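PDB 5FD0: beta-N-acetylhexosaminidase from Streptomyces plicatus, which hydrolyses terminal, non-reducing N-acetyl-D-hexosamine residues from N-acetyl-beta-D-hexosaminides, as a glycoside hydrolase of family 20. Local coordinates for residues V166-F171 / T218-G223. Sequence-based numbering, arbitrary orientation.
Sequences VSRHFF and TEVGGG. With NAG (2-acetamido-2-deoxy-beta-D-glucopyranose), chain B.
V220 N donates to R168 O (2.9 Å), and E219 OE1 accepts from F170 N at the same length, so two bonds join loop 166-171, which follows strand 159-165 of the TIM barrel, to the type II turn E219-G222. It is an example of one barrel loop tying to another while the first of them also carries a sugar-binding arginine. OE1 takes the F170 N-H on its anti side, 34° out of the carboxylate plane. With CG set between the backbone N and carbonyl carbon (chi1 67°) and the chain extended beyond, the E219 side chain crosses that of H169 at about a right angle, carboxylate and ring planes 73° apart, OE2 lying 3.3 Å from H169 CD2 at the ring edge. Were E219 shortened to an alanine, F170 N would probably lose this acceptor and a gap would be likely to open beside that edge. V220 CB rests over an imidazole face, a CH-pi contact of 4.1 Å to the centroid, while CG2 packs against R168 CB. Farther out, H169 ND1 hydrogen-bonds T449 O, and R168 NE hydrogen-bonds Q199 OE1. D165 and D197 form salt bridges to the R168 guanidinium, consistent with their fixing it beside the bound NAG: NH2 gives O3 a bond of 2.9 Å, and NH1 reaches O4 at 2.7 Å.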
loop_
_atom_site.group_PDB
_atom_site.type_symbol
_atom_site.label_atom_id
_atom_site.label_comp_id
_atom_site.label_asym_id
_atom_site.label_seq_id
_atom_site.Cartn_x
_atom_site.Cartn_y
_atom_site.Cartn_z
ATOM N N VAL A 166 11.574 -2.555 3.484
ATOM C CA VAL A 166 12.480 -3.657 3.155
ATOM C C VAL A 166 13.916 -3.339 3.561
ATOM O O VAL A 166 14.839 -4.092 3.224
ATOM C CB VAL A 166 12.392 -4.042 1.670
ATOM C CG1 VAL A 166 10.988 -4.505 1.312
ATOM C CG2 VAL A 166 12.859 -2.904 0.777
ATOM N N SER A 167 14.119 -2.246 4.302
ATOM C CA SER A 167 15.432 -1.862 4.806
ATOM C C SER A 167 15.736 -2.516 6.148
ATOM O O SER A 167 16.851 -3.005 6.359
ATOM C CB SER A 167 15.514 -0.343 4.952
ATOM O OG SER A 167 15.408 0.314 3.694
ATOM N N ARG A 168 14.766 -2.548 7.060
ATOM C CA ARG A 168 15.061 -3.048 8.398
ATOM C C ARG A 168 15.229 -4.561 8.381
ATOM O O ARG A 168 16.209 -5.087 8.906
ATOM C CB ARG A 168 13.981 -2.602 9.375
ATOM C CG ARG A 168 14.256 -1.231 9.951
ATOM C CD ARG A 168 14.590 -0.159 8.906
ATOM N NE ARG A 168 14.826 1.118 9.582
ATOM C CZ ARG A 168 13.865 1.973 9.944
ATOM N NH1 ARG A 168 12.594 1.707 9.649
ATOM N NH2 ARG A 168 14.173 3.101 10.602
ATOM N N HIS A 169 14.292 -5.280 7.769
ATOM C CA HIS A 169 14.554 -6.624 7.278
ATOM C C HIS A 169 14.223 -6.659 5.800
ATOM O O HIS A 169 13.199 -6.124 5.373
ATOM C CB HIS A 169 13.745 -7.700 7.982
ATOM C CG HIS A 169 14.162 -7.917 9.403
ATOM N ND1 HIS A 169 13.626 -7.203 10.443
ATOM C CD2 HIS A 169 15.087 -8.738 9.951
ATOM C CE1 HIS A 169 14.178 -7.591 11.581
ATOM N NE2 HIS A 169 15.076 -8.517 11.309
ATOM N N PHE A 170 15.113 -7.280 5.038
ATOM C CA PHE A 170 14.939 -7.387 3.600
ATOM C C PHE A 170 13.890 -8.443 3.283
ATOM O O PHE A 170 13.826 -9.497 3.926
ATOM C CB PHE A 170 16.253 -7.770 2.932
ATOM C CG PHE A 170 16.159 -7.898 1.442
ATOM C CD1 PHE A 170 15.895 -6.789 0.657
ATOM C CD2 PHE A 170 16.348 -9.124 0.828
ATOM C CE1 PHE A 170 15.828 -6.906 -0.718
ATOM C CE2 PHE A 170 16.295 -9.238 -0.542
ATOM C CZ PHE A 170 16.042 -8.142 -1.305
ATOM N N PHE A 171 13.077 -8.155 2.287
ATOM C CA PHE A 171 12.143 -9.117 1.731
ATOM C C PHE A 171 12.408 -9.183 0.235
ATOM O O PHE A 171 12.495 -8.143 -0.419
ATOM C CB PHE A 171 10.706 -8.719 2.053
ATOM C CG PHE A 171 10.382 -8.840 3.518
ATOM C CD1 PHE A 171 10.636 -7.782 4.387
ATOM C CD2 PHE A 171 9.893 -10.028 4.035
ATOM C CE1 PHE A 171 10.357 -7.904 5.768
ATOM C CE2 PHE A 171 9.624 -10.160 5.388
ATOM C CZ PHE A 171 9.856 -9.094 6.265
ATOM N N THR A 218 23.647 -6.538 5.299
ATOM C CA THR A 218 23.071 -7.042 6.545
ATOM C C THR A 218 21.705 -6.369 6.763
ATOM O O THR A 218 21.093 -5.827 5.834
ATOM C CB THR A 218 24.084 -6.870 7.698
ATOM O OG1 THR A 218 23.615 -7.537 8.881
ATOM C CG2 THR A 218 24.328 -5.427 8.031
ATOM N N GLU A 219 21.181 -6.502 7.972
ATOM C CA GLU A 219 19.876 -5.968 8.325
ATOM C C GLU A 219 19.780 -5.966 9.847
ATOM O O GLU A 219 20.726 -6.347 10.553
ATOM C CB GLU A 219 18.751 -6.787 7.676
ATOM C CG GLU A 219 18.674 -8.206 8.246
ATOM C CD GLU A 219 17.711 -9.126 7.521
ATOM O OE1 GLU A 219 17.229 -8.782 6.421
ATOM O OE2 GLU A 219 17.432 -10.218 8.073
ATOM N N VAL A 220 18.632 -5.512 10.355
ATOM C CA VAL A 220 18.397 -5.551 11.788
ATOM C C VAL A 220 18.707 -6.948 12.307
ATOM O O VAL A 220 18.258 -7.949 11.739
ATOM C CB VAL A 220 16.947 -5.141 12.113
ATOM C CG1 VAL A 220 16.599 -5.467 13.588
ATOM C CG2 VAL A 220 16.742 -3.634 11.824
ATOM N N GLY A 221 19.475 -7.021 13.391
ATOM C CA GLY A 221 19.793 -8.293 14.005
ATOM C C GLY A 221 20.996 -9.003 13.406
ATOM O O GLY A 221 21.351 -10.079 13.885
ATOM N N GLY A 222 21.603 -8.457 12.352
ATOM C CA GLY A 222 22.773 -9.053 11.742
ATOM C C GLY A 222 22.440 -10.184 10.795
ATOM O O GLY A 222 21.287 -10.517 10.525
ATOM N N GLY A 223 23.496 -10.781 10.264
ATOM C CA GLY A 223 23.349 -11.840 9.297
ATOM C C GLY A 223 23.096 -11.256 7.927
ATOM O O GLY A 223 23.219 -10.043 7.716
HETATM C C1 NAG B . 9.384 6.165 13.151
HETATM C C2 NAG B . 10.419 6.156 12.010
HETATM C C3 NAG B . 10.586 4.844 11.295
HETATM C C4 NAG B . 10.533 3.668 12.204
HETATM C C5 NAG B . 9.162 3.768 12.850
HETATM C C6 NAG B . 8.741 2.576 13.648
HETATM C C7 NAG B . 8.897 7.260 10.416
HETATM C C8 NAG B . 8.703 8.342 9.381
HETATM N N2 NAG B . 10.101 7.181 11.015
HETATM O O1 NAG B . 9.859 6.977 14.148
HETATM O O3 NAG B . 11.881 4.826 10.635
HETATM O O4 NAG B . 10.680 2.469 11.449
HETATM O O5 NAG B . 9.186 4.896 13.762
HETATM O O6 NAG B . 7.398 2.712 14.050
HETATM O O7 NAG B . 8.002 6.520 10.676
#